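Long-range contacts in amine Dehydrogenase (Pseudomonas putida, PDB 1JMX), which probably carries electrons through two covalently bound c-type hemes, as the heme-bearing alpha subunit of a quinohemoprotein amine dehydrogenase: residues A[111-116]-A[158-163]; A[245-250]-A[264-269]; A[318-323]-A[335-340]; A[392-397]-A[409-414]. All blocks are in the same frame, centred on the assembly; numbering follows the deposited sequence.

Contact 1 of 4, residues A[111-116]-A[158-163]; sequences LQRRPA and KRYPLE. With HEC (heme c), chain F.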
# COMPACT_ATOMS: atom_id res chain seq x y z
N LEU A 111 -8.64 11.48 -10.82
CA LEU A 111 -9.88 12.05 -10.29
C LEU A 111 -9.68 13.48 -9.80
O LEU A 111 -10.45 13.98 -8.98
CB LEU A 111 -10.47 11.16 -9.19
CG LEU A 111 -11.17 9.90 -9.71
CD1 LEU A 111 -11.45 8.95 -8.58
CD2 LEU A 111 -12.45 10.29 -10.43
N GLN A 112 -8.64 14.13 -10.31
CA GLN A 112 -8.32 15.51 -9.98
C GLN A 112 -7.91 16.30 -11.23
O GLN A 112 -7.41 15.73 -12.19
CB GLN A 112 -7.22 15.59 -8.92
CG GLN A 112 -7.61 15.04 -7.56
CD GLN A 112 -6.74 15.56 -6.43
OE1 GLN A 112 -6.08 16.58 -6.57
NE2 GLN A 112 -6.77 14.87 -5.30
N ARG A 113 -8.18 17.59 -11.21
CA ARG A 113 -7.84 18.49 -12.31
C ARG A 113 -7.06 19.67 -11.71
O ARG A 113 -7.53 20.32 -10.78
CB ARG A 113 -9.11 18.96 -13.02
CG ARG A 113 -9.82 17.87 -13.81
CD ARG A 113 -8.90 17.31 -14.87
NE ARG A 113 -9.52 16.29 -15.71
CZ ARG A 113 -9.69 15.01 -15.36
NH1 ARG A 113 -9.29 14.58 -14.17
NH2 ARG A 113 -10.22 14.15 -16.23
N ARG A 114 -5.86 19.92 -12.22
CA ARG A 114 -5.02 21.00 -11.70
C ARG A 114 -4.12 21.63 -12.75
O ARG A 114 -3.80 20.99 -13.75
CB ARG A 114 -4.06 20.46 -10.63
CG ARG A 114 -4.66 19.70 -9.48
CD ARG A 114 -3.54 19.10 -8.67
NE ARG A 114 -4.00 18.45 -7.46
CZ ARG A 114 -3.38 18.53 -6.29
NH1 ARG A 114 -2.28 19.24 -6.17
NH2 ARG A 114 -3.85 17.86 -5.26
N PRO A 115 -3.74 22.90 -12.56
CA PRO A 115 -2.86 23.55 -13.53
C PRO A 115 -1.45 23.03 -13.20
O PRO A 115 -1.24 22.45 -12.13
CB PRO A 115 -3.03 25.04 -13.22
CG PRO A 115 -3.30 25.06 -11.76
CD PRO A 115 -4.25 23.89 -11.58
N ALA A 116 -0.50 23.22 -14.10
CA ALA A 116 0.87 22.73 -13.89
C ALA A 116 1.53 23.09 -12.56
O ALA A 116 2.21 22.25 -11.97
CB ALA A 116 1.77 23.15 -15.05
N LYS A 158 -1.39 18.46 -18.91
CA LYS A 158 -2.04 18.34 -20.21
C LYS A 158 -3.20 17.34 -20.17
O LYS A 158 -4.26 17.57 -20.77
CB LYS A 158 -1.00 17.92 -21.26
CG LYS A 158 -1.56 17.82 -22.67
CD LYS A 158 -0.47 17.53 -23.70
CE LYS A 158 0.32 18.79 -24.03
NZ LYS A 158 1.24 18.60 -25.21
N ARG A 159 -3.00 16.24 -19.45
CA ARG A 159 -4.02 15.21 -19.32
C ARG A 159 -5.15 15.59 -18.37
O ARG A 159 -6.32 15.31 -18.64
CB ARG A 159 -3.38 13.88 -18.86
CG ARG A 159 -2.20 13.42 -19.71
CD ARG A 159 -1.98 11.90 -19.66
NE ARG A 159 -1.87 11.34 -18.30
CZ ARG A 159 -2.05 10.05 -18.02
NH1 ARG A 159 -2.34 9.18 -18.98
NH2 ARG A 159 -1.98 9.61 -16.76
N TYR A 160 -4.79 16.24 -17.26
CA TYR A 160 -5.77 16.63 -16.25
C TYR A 160 -5.67 18.11 -15.88
O TYR A 160 -5.31 18.43 -14.75
CB TYR A 160 -5.57 15.80 -14.99
CG TYR A 160 -5.41 14.32 -15.23
CD1 TYR A 160 -4.29 13.65 -14.75
CD2 TYR A 160 -6.38 13.59 -15.91
CE1 TYR A 160 -4.13 12.28 -14.95
CE2 TYR A 160 -6.25 12.22 -16.12
CZ TYR A 160 -5.12 11.56 -15.63
OH TYR A 160 -4.98 10.20 -15.79
N PRO A 161 -6.03 19.01 -16.81
CA PRO A 161 -5.98 20.47 -16.62
C PRO A 161 -7.13 21.03 -15.79
O PRO A 161 -8.23 20.48 -15.78
CB PRO A 161 -6.05 20.99 -18.05
CG PRO A 161 -6.99 20.02 -18.68
CD PRO A 161 -6.49 18.69 -18.17
N LEU A 162 -6.87 22.15 -15.13
CA LEU A 162 -7.87 22.82 -14.31
C LEU A 162 -9.06 23.23 -15.18
O LEU A 162 -10.21 23.01 -14.82
CB LEU A 162 -7.26 24.06 -13.65
CG LEU A 162 -7.79 24.54 -12.30
CD1 LEU A 162 -8.71 25.73 -12.48
CD2 LEU A 162 -8.47 23.42 -11.55
N GLU A 163 -8.77 23.80 -16.35
CA GLU A 163 -9.83 24.21 -17.26
C GLU A 163 -10.02 23.26 -18.43
O GLU A 163 -9.06 22.74 -19.00
CB GLU A 163 -9.62 25.65 -17.76
CG GLU A 163 -10.74 26.62 -17.30
CD GLU A 163 -12.13 26.33 -17.92
OE1 GLU A 163 -12.52 27.05 -18.87
OE2 GLU A 163 -12.85 25.40 -17.43
FE HEC F . -4.31 23.53 3.64
CHA HEC F . -2.19 22.44 1.24
CHB HEC F . -6.94 22.90 1.60
CHC HEC F . -6.44 24.64 6.05
CHD HEC F . -1.64 24.17 5.70
NA HEC F . -4.52 22.82 1.82
C1A HEC F . -3.54 22.42 0.95
C2A HEC F . -4.11 21.96 -0.31
C3A HEC F . -5.44 22.09 -0.20
C4A HEC F . -5.69 22.63 1.12
CMA HEC F . -6.46 21.75 -1.26
CAA HEC F . -3.33 21.45 -1.50
CBA HEC F . -3.30 19.94 -1.46
CGA HEC F . -2.54 19.32 -2.61
O1A HEC F . -2.01 20.05 -3.46
O2A HEC F . -2.46 18.07 -2.66
NB HEC F . -6.25 23.72 3.80
C1B HEC F . -7.23 23.41 2.85
C2B HEC F . -8.55 23.69 3.28
C3B HEC F . -8.41 24.20 4.54
C4B HEC F . -6.99 24.21 4.86
CMB HEC F . -9.85 23.47 2.47
CAB HEC F . -9.59 24.66 5.38
CBB HEC F . -10.36 23.63 6.21
NC HEC F . -4.08 24.25 5.48
C1C HEC F . -5.09 24.66 6.35
C2C HEC F . -4.55 25.13 7.60
C3C HEC F . -3.22 25.02 7.51
C4C HEC F . -2.92 24.45 6.19
CMC HEC F . -5.37 25.66 8.78
CAC HEC F . -2.25 25.63 8.50
CBC HEC F . -1.82 24.90 9.76
ND HEC F . -2.33 23.35 3.51
C1D HEC F . -1.36 23.65 4.44
C2D HEC F . -0.01 23.36 3.94
C3D HEC F . -0.20 22.87 2.68
C4D HEC F . -1.61 22.88 2.44
CMD HEC F . 1.32 23.57 4.68
CAD HEC F . 0.84 22.40 1.67
CBD HEC F . 1.30 20.96 1.82
CGD HEC F . 0.18 19.96 1.73
O1D HEC F . -0.20 19.38 2.75
O2D HEC F . -0.34 19.73 0.62
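In the heme-binding domain, a diheme cytochrome c, the segment 111-116 runs past the chain just beyond helix 144-159, the two directions 77° apart. One backbone hydrogen bond ties them: R114 N donates to Y160 O at 3.0 Å, nearly straight at 164°, with the donor above the carbonyl plane. The same oxygen takes a longer CA-H...O contact from R113. Within its own part of the chain, R113 NH1 donates to Q112 O and A110 O.

The heme-facing charge is that of R114, whose side chain is extended from CG to NE and turned from 158-163 toward the heme. Its NH1 reaches HEC O1A at 2.8 Å, and NH2 reaches HEC O2A at 3.0 Å along a straight line, so two nitrogens hold one propionate. On the other edge, NE and NH2 both donate to Q112 OE1, each at 2.9 Å. That oxygen lies in the guanidinium plane and also receives K32 NZ. These bonds fix the rotation of the guanidinium, and the positive surroundings would probably favour an ionised propionate.

The van der Waals part belongs to R113, bent at chi2. Its CD lies 3.4 Å from P161 O, while its guanidinium crosses Y160 obliquely, planes 45° apart, with Y160 CD2 over one face. Beyond it, P115 CD and L162 CB lie side by side at 3.7 Å.

Around this crossing, strand 112-113 pairs with strand 31-32, W119 of helix 116-129 makes a cation-pi contact with R114, and P115 occupies the N-cap position of that same helix.

Contact 2 of 4, residues A[245-250]-A[264-269]; sequences GDANLR and MFEAEH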
# COMPACT_ATOMS: atom_id res chain seq x y z
N GLY A 245 -31.54 -3.94 6.76
CA GLY A 245 -31.42 -5.01 7.73
C GLY A 245 -30.54 -4.58 8.88
O GLY A 245 -30.81 -3.57 9.55
N ASP A 246 -29.44 -5.30 9.08
CA ASP A 246 -28.49 -5.02 10.16
C ASP A 246 -27.23 -4.32 9.64
O ASP A 246 -26.29 -4.08 10.41
CB ASP A 246 -28.09 -6.32 10.87
CG ASP A 246 -29.29 -7.06 11.46
OD1 ASP A 246 -29.53 -6.92 12.69
OD2 ASP A 246 -29.99 -7.78 10.71
N ALA A 247 -27.22 -3.97 8.36
CA ALA A 247 -26.05 -3.34 7.78
C ALA A 247 -26.32 -1.99 7.13
O ALA A 247 -27.36 -1.78 6.51
CB ALA A 247 -25.40 -4.28 6.76
N ASN A 248 -25.39 -1.07 7.33
CA ASN A 248 -25.48 0.24 6.71
C ASN A 248 -24.77 0.10 5.38
O ASN A 248 -23.64 -0.37 5.33
CB ASN A 248 -24.79 1.30 7.55
CG ASN A 248 -25.72 1.93 8.56
OD1 ASN A 248 -26.38 2.94 8.29
ND2 ASN A 248 -25.80 1.32 9.75
N LEU A 249 -25.45 0.47 4.31
CA LEU A 249 -24.87 0.39 2.99
C LEU A 249 -24.68 1.78 2.40
O LEU A 249 -25.58 2.61 2.46
CB LEU A 249 -25.75 -0.43 2.05
CG LEU A 249 -26.18 -1.84 2.46
CD1 LEU A 249 -26.74 -2.56 1.25
CD2 LEU A 249 -25.01 -2.63 3.02
N ARG A 250 -23.47 2.04 1.90
CA ARG A 250 -23.15 3.30 1.26
C ARG A 250 -23.55 3.17 -0.21
O ARG A 250 -23.43 2.10 -0.81
CB ARG A 250 -21.64 3.56 1.33
CG ARG A 250 -21.19 4.61 2.33
CD ARG A 250 -21.55 4.26 3.78
NE ARG A 250 -20.81 5.08 4.74
CZ ARG A 250 -21.02 5.11 6.06
NH1 ARG A 250 -21.97 4.36 6.62
NH2 ARG A 250 -20.23 5.86 6.84
N MET A 264 -23.43 -0.18 -4.43
CA MET A 264 -23.93 -0.08 -3.07
C MET A 264 -23.17 -1.13 -2.28
O MET A 264 -23.23 -2.30 -2.61
CB MET A 264 -25.42 -0.38 -3.05
CG MET A 264 -26.22 0.58 -2.21
SD MET A 264 -27.96 0.18 -2.31
CE MET A 264 -28.39 0.16 -0.60
N PHE A 265 -22.46 -0.70 -1.24
CA PHE A 265 -21.66 -1.63 -0.45
C PHE A 265 -21.76 -1.40 1.05
O PHE A 265 -22.22 -0.36 1.50
CB PHE A 265 -20.20 -1.55 -0.88
CG PHE A 265 -19.62 -0.17 -0.81
CD1 PHE A 265 -18.95 0.27 0.33
CD2 PHE A 265 -19.77 0.71 -1.87
CE1 PHE A 265 -18.43 1.55 0.41
CE2 PHE A 265 -19.25 2.01 -1.81
CZ PHE A 265 -18.58 2.43 -0.66
N GLU A 266 -21.33 -2.39 1.82
CA GLU A 266 -21.34 -2.25 3.26
C GLU A 266 -20.33 -1.19 3.66
O GLU A 266 -19.15 -1.27 3.31
CB GLU A 266 -20.98 -3.56 3.92
CG GLU A 266 -22.11 -4.54 3.96
CD GLU A 266 -21.83 -5.65 4.92
OE1 GLU A 266 -21.78 -6.81 4.47
OE2 GLU A 266 -21.65 -5.36 6.12
N ALA A 267 -20.81 -0.19 4.39
CA ALA A 267 -20.00 0.92 4.86
C ALA A 267 -18.70 0.46 5.52
O ALA A 267 -17.68 1.13 5.42
CB ALA A 267 -20.80 1.74 5.85
N GLU A 268 -18.76 -0.72 6.11
CA GLU A 268 -17.64 -1.30 6.84
C GLU A 268 -16.79 -2.27 6.01
O GLU A 268 -15.61 -2.49 6.31
CB GLU A 268 -18.19 -2.00 8.08
CG GLU A 268 -19.28 -1.21 8.85
CD GLU A 268 -20.65 -1.14 8.13
OE1 GLU A 268 -20.99 -2.08 7.36
OE2 GLU A 268 -21.40 -0.14 8.35
N HIS A 269 -17.39 -2.84 4.97
CA HIS A 269 -16.71 -3.81 4.12
C HIS A 269 -17.02 -3.52 2.67
O HIS A 269 -18.11 -3.85 2.18
CB HIS A 269 -17.22 -5.20 4.48
CG HIS A 269 -17.36 -5.44 5.95
ND1 HIS A 269 -16.34 -5.91 6.73
CD2 HIS A 269 -18.41 -5.22 6.78
CE1 HIS A 269 -16.74 -5.97 7.99
NE2 HIS A 269 -17.99 -5.55 8.04
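Strands 247-256 and 259-266 form a beta hairpin of the closed eight-stranded antiparallel barrel, and this contact lies at the hairpin's open end, where the short strand segments make an angle of 140°. The walk begins at M264, whose chain bends at chi3 and brings CE to 3.7 Å from L249 CD1, the two side chains crossing at about a right angle. Its CA-H points at R250 O.

F265 is the hydrogen-bonded partner of R250: R250 N donates to F265 O at 2.7 Å, nearly along the C=O axis, and F265 N returns a bond to R250 O at 3.0 Å. The ring takes the crowded position between backbone N and carbonyl carbon (chi1 55°). There its face receives R250 CB, 4.1 Å from the centroid and offset toward the rim, a CH-pi contact.

E266 faces L249 in a non-hydrogen-bonded pair whose side chains diverge, yet E266 CG still meets L249 CD2 at 3.6 Å. The strand ends at E266, but N of the next residue, A267, still gives N248 O a straight bond, 172° at the hydrogen and in the carbonyl plane. E268, bent at chi2, swings its carboxylate back alongside N248. H269 N then closes the turn onto E266 O. The tightest side-chain approach is the methyl of A267, whose CB sits over one face of the R250 guanidinium, 3.0 Å from R250 NH1.

Contact 3 of 4, residues A[318-323]-A[335-340]; sequences GVEVTE and KARAAA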
# COMPACT_ATOMS: atom_id res chain seq x y z
N GLY A 318 -38.26 -20.12 -29.41
CA GLY A 318 -37.99 -21.33 -28.64
C GLY A 318 -38.25 -21.21 -27.16
O GLY A 318 -38.16 -22.20 -26.42
N VAL A 319 -38.60 -20.01 -26.71
CA VAL A 319 -38.88 -19.77 -25.30
C VAL A 319 -40.37 -19.49 -25.13
O VAL A 319 -40.93 -18.61 -25.79
CB VAL A 319 -38.03 -18.61 -24.75
CG1 VAL A 319 -38.20 -18.49 -23.24
CG2 VAL A 319 -36.56 -18.83 -25.10
N GLU A 320 -41.00 -20.24 -24.23
CA GLU A 320 -42.43 -20.13 -23.97
C GLU A 320 -42.80 -19.55 -22.60
O GLU A 320 -42.32 -20.04 -21.57
CB GLU A 320 -43.06 -21.52 -24.10
CG GLU A 320 -44.57 -21.55 -23.84
CD GLU A 320 -45.16 -22.96 -23.87
OE1 GLU A 320 -44.41 -23.93 -23.61
OE2 GLU A 320 -46.38 -23.08 -24.13
N VAL A 321 -43.65 -18.53 -22.60
CA VAL A 321 -44.10 -17.92 -21.34
C VAL A 321 -45.33 -18.72 -20.90
O VAL A 321 -46.42 -18.54 -21.44
CB VAL A 321 -44.50 -16.44 -21.55
CG1 VAL A 321 -44.87 -15.82 -20.22
CG2 VAL A 321 -43.35 -15.68 -22.21
N THR A 322 -45.13 -19.62 -19.94
CA THR A 322 -46.21 -20.49 -19.47
C THR A 322 -47.18 -19.96 -18.40
O THR A 322 -48.29 -20.48 -18.29
CB THR A 322 -45.66 -21.86 -19.00
OG1 THR A 322 -45.05 -21.74 -17.71
CG2 THR A 322 -44.62 -22.37 -19.98
N GLU A 323 -46.76 -18.98 -17.60
CA GLU A 323 -47.62 -18.44 -16.54
C GLU A 323 -47.07 -17.12 -15.99
O GLU A 323 -46.06 -17.13 -15.28
CB GLU A 323 -47.75 -19.45 -15.39
CG GLU A 323 -49.19 -19.85 -15.01
CD GLU A 323 -49.71 -19.23 -13.70
OE1 GLU A 323 -50.19 -18.07 -13.70
OE2 GLU A 323 -49.67 -19.93 -12.66
N LYS A 335 -43.33 -17.69 -15.58
CA LYS A 335 -42.78 -19.02 -15.64
C LYS A 335 -42.50 -19.20 -17.11
O LYS A 335 -43.32 -18.83 -17.95
CB LYS A 335 -43.81 -20.05 -15.18
CG LYS A 335 -43.19 -21.37 -14.81
CD LYS A 335 -42.52 -21.28 -13.45
CE LYS A 335 -43.56 -21.11 -12.33
NZ LYS A 335 -42.94 -21.08 -10.97
N ALA A 336 -41.31 -19.68 -17.44
CA ALA A 336 -40.97 -19.87 -18.84
C ALA A 336 -40.47 -21.27 -19.06
O ALA A 336 -40.08 -21.96 -18.11
CB ALA A 336 -39.92 -18.87 -19.27
N ARG A 337 -40.49 -21.69 -20.31
CA ARG A 337 -40.04 -23.02 -20.68
C ARG A 337 -39.41 -22.93 -22.04
O ARG A 337 -40.00 -22.37 -22.95
CB ARG A 337 -41.23 -23.99 -20.73
CG ARG A 337 -40.84 -25.45 -20.89
CD ARG A 337 -42.07 -26.34 -21.07
NE ARG A 337 -43.11 -26.04 -20.07
CZ ARG A 337 -44.38 -25.74 -20.37
NH1 ARG A 337 -44.78 -25.71 -21.64
NH2 ARG A 337 -45.24 -25.47 -19.41
N ALA A 338 -38.19 -23.44 -22.16
CA ALA A 338 -37.49 -23.45 -23.44
C ALA A 338 -37.61 -24.87 -23.99
O ALA A 338 -37.56 -25.84 -23.24
CB ALA A 338 -36.03 -23.07 -23.25
N ALA A 339 -37.83 -24.98 -25.30
CA ALA A 339 -37.96 -26.28 -25.94
C ALA A 339 -36.59 -26.93 -25.94
O ALA A 339 -35.57 -26.22 -25.97
CB ALA A 339 -38.46 -26.12 -27.37
N ALA A 340 -36.55 -28.25 -25.88
CA ALA A 340 -35.27 -28.96 -25.90
C ALA A 340 -34.63 -28.73 -27.27
O ALA A 340 -33.43 -28.96 -27.46
CB ALA A 340 -35.50 -30.46 -25.66
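A classic beta bulge interrupts the hairpin of strands 319-327 and 331-338: T322 and E323 both face K335, shifting the register by one residue. K335 O accepts the T322 N bond at 2.8 Å and a weak one from E323 N, while K335 N donates back to E323 O.

On the face that carries E320 and R337, these two side chains lie side by side and point the same way, each with CG anti to its backbone N. R337 then bends at chi3 (-48°), bringing NH1 to E320 OE1 at 2.7 Å in a salt bridge. Carboxylate and guanidinium planes stand 88° apart, so a single oxygen meets a single nitrogen instead of a flat, two-pronged pairing.

T322 crosses R337 at about a right angle and lays CG2 over one guanidinium face. Its chi1 of 77° sets OG1 in the crowded position between backbone N and carbonyl carbon, from where it makes a weak bond to K335 O. An alanine here, without OG1 and CG2, would probably leave K335 O less well satisfied and R337 less firmly placed.

The other face is apolar: V319 and V321 pair with A338 and A336, and L315 packs on V321 and A336. Strand 319-327 is outermost in the sheet of this domain, whose fold is consistent with an immunoglobulin-like one. Just outside the two strands, A339 N donates to G318 O at 3.0 Å, nearly along the C=O axis.

Contact 4 of 4, residues A[392-397]-A[409-414]; sequences RFEAEA and IGYLPA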
# COMPACT_ATOMS: atom_id res chain seq x y z
N ARG A 392 -14.88 -12.95 -2.82
CA ARG A 392 -16.25 -13.29 -3.22
C ARG A 392 -16.22 -13.64 -4.69
O ARG A 392 -15.80 -12.83 -5.52
CB ARG A 392 -17.20 -12.14 -2.94
CG ARG A 392 -17.42 -11.91 -1.46
CD ARG A 392 -18.34 -10.75 -1.24
NE ARG A 392 -18.95 -10.84 0.07
CZ ARG A 392 -20.14 -11.39 0.30
NH1 ARG A 392 -20.84 -11.90 -0.70
NH2 ARG A 392 -20.60 -11.47 1.54
N PHE A 393 -16.66 -14.85 -5.02
CA PHE A 393 -16.58 -15.29 -6.39
C PHE A 393 -17.85 -15.74 -7.05
O PHE A 393 -18.83 -16.07 -6.40
CB PHE A 393 -15.53 -16.40 -6.50
CG PHE A 393 -14.24 -16.07 -5.83
CD1 PHE A 393 -14.01 -16.43 -4.51
CD2 PHE A 393 -13.26 -15.36 -6.51
CE1 PHE A 393 -12.82 -16.10 -3.87
CE2 PHE A 393 -12.06 -15.02 -5.88
CZ PHE A 393 -11.84 -15.39 -4.56
N GLU A 394 -17.79 -15.80 -8.38
CA GLU A 394 -18.90 -16.21 -9.20
C GLU A 394 -18.32 -17.05 -10.35
O GLU A 394 -17.17 -16.86 -10.75
CB GLU A 394 -19.60 -14.96 -9.73
CG GLU A 394 -21.06 -15.12 -10.01
CD GLU A 394 -21.93 -15.00 -8.78
OE1 GLU A 394 -22.01 -13.89 -8.21
OE2 GLU A 394 -22.58 -15.99 -8.42
N ALA A 395 -19.07 -18.04 -10.82
CA ALA A 395 -18.61 -18.89 -11.93
C ALA A 395 -19.35 -18.49 -13.20
O ALA A 395 -20.55 -18.68 -13.32
CB ALA A 395 -18.85 -20.35 -11.62
N GLU A 396 -18.62 -17.87 -14.12
CA GLU A 396 -19.17 -17.40 -15.39
C GLU A 396 -19.11 -18.47 -16.49
O GLU A 396 -18.04 -18.85 -16.94
CB GLU A 396 -18.42 -16.15 -15.82
CG GLU A 396 -18.83 -15.60 -17.15
CD GLU A 396 -17.86 -14.54 -17.62
OE1 GLU A 396 -16.68 -14.89 -17.83
OE2 GLU A 396 -18.26 -13.37 -17.74
N ALA A 397 -20.29 -18.89 -16.93
CA ALA A 397 -20.43 -19.92 -17.96
C ALA A 397 -20.43 -19.41 -19.39
O ALA A 397 -21.00 -18.37 -19.69
CB ALA A 397 -21.70 -20.73 -17.70
N ILE A 409 -23.31 -17.32 -21.17
CA ILE A 409 -24.56 -17.75 -20.57
C ILE A 409 -24.90 -16.85 -19.39
O ILE A 409 -25.97 -16.23 -19.36
CB ILE A 409 -24.48 -19.23 -20.09
CG1 ILE A 409 -24.54 -20.21 -21.28
CG2 ILE A 409 -25.65 -19.56 -19.19
CD1 ILE A 409 -23.41 -20.10 -22.25
N GLY A 410 -24.00 -16.79 -18.41
CA GLY A 410 -24.22 -15.98 -17.23
C GLY A 410 -23.50 -16.58 -16.05
O GLY A 410 -22.54 -17.32 -16.22
N TYR A 411 -23.95 -16.27 -14.85
CA TYR A 411 -23.34 -16.80 -13.64
C TYR A 411 -24.12 -18.01 -13.17
O TYR A 411 -25.22 -17.87 -12.64
CB TYR A 411 -23.32 -15.73 -12.54
CG TYR A 411 -22.43 -14.54 -12.83
CD1 TYR A 411 -22.86 -13.24 -12.55
CD2 TYR A 411 -21.14 -14.71 -13.35
CE1 TYR A 411 -22.03 -12.15 -12.77
CE2 TYR A 411 -20.30 -13.62 -13.57
CZ TYR A 411 -20.75 -12.35 -13.28
OH TYR A 411 -19.94 -11.26 -13.51
N LEU A 412 -23.56 -19.20 -13.37
CA LEU A 412 -24.21 -20.45 -12.98
C LEU A 412 -23.77 -20.97 -11.63
O LEU A 412 -22.61 -20.81 -11.24
CB LEU A 412 -23.98 -21.53 -14.05
CG LEU A 412 -24.59 -21.30 -15.43
CD1 LEU A 412 -24.38 -22.53 -16.29
CD2 LEU A 412 -26.06 -21.01 -15.30
N PRO A 413 -24.69 -21.60 -10.88
CA PRO A 413 -24.38 -22.16 -9.56
C PRO A 413 -23.27 -23.20 -9.64
O PRO A 413 -23.15 -23.94 -10.61
CB PRO A 413 -25.72 -22.77 -9.13
CG PRO A 413 -26.38 -23.11 -10.43
CD PRO A 413 -26.09 -21.88 -11.25
N ALA A 414 -22.43 -23.23 -8.61
CA ALA A 414 -21.32 -24.16 -8.59
C ALA A 414 -20.81 -24.49 -7.21
O ALA A 414 -21.21 -23.89 -6.21
CB ALA A 414 -20.17 -23.59 -9.42
O HOH W 1 -21.63 -18.89 -9.56
O HOH W 2 -18.46 -11.26 -15.95
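A397 CB is the apolar centre of this hairpin junction, 3.5 Å from L412 CD1 and 4.0 Å from I409 CB. Further along, A395 CB meets A414 CB on the side lined by A468 and L470. Strands 391-400 and 406-420 run antiparallel here, 177° apart. A397 N donates to G410 O at 2.8 Å and L412 N to A395 O, both nearly along the C=O axis, and G410 has backbone angles that call for glycine.

Outward lies Y411, its CG anti to the carbonyl carbon. E394, bent at chi2 (82°), crosses it at about a right angle with CG over one ring face, a CH-pi contact, while E396 CB stands at the ring edge and a water joins Y411 OH to E396 OE2. An alanine at Y411, lacking ring and OH, would probably leave that water and E396 less well ordered.

At the polar rim, another water joins E394 OE2, A395 N and L412 O. E394 OE1 accepts from A192 N, and E396 OE2 forms a salt bridge with R408.

Strand 391-400 continues the sheet to strand 367-378, while strand 462-470 flanks 406-420 and F293 of strand 285-295 packs against I409 and L412.

In the fold
The four contacts follow one another along the chain, each in a different domain. Contact 1 alone joins loop-like chain in a mostly helical domain and alone touches a heme; its chemistry is charge directed at a ligand. Contacts 2, 3 and 4 are all antiparallel hairpin pairings, yet differ with place. Contacts 1, 2 and 4 are partly buried, whereas contact 3 lies at the surface, about 35 Å from the chain centre, and is marked by a salt bridge and a bulge. Contact 2, the most central at about 13 Å, and contact 4 mix apolar side chains with CH-pi contacts. Nearest atoms of contacts 2 and 4 come within about 6 Å without touching.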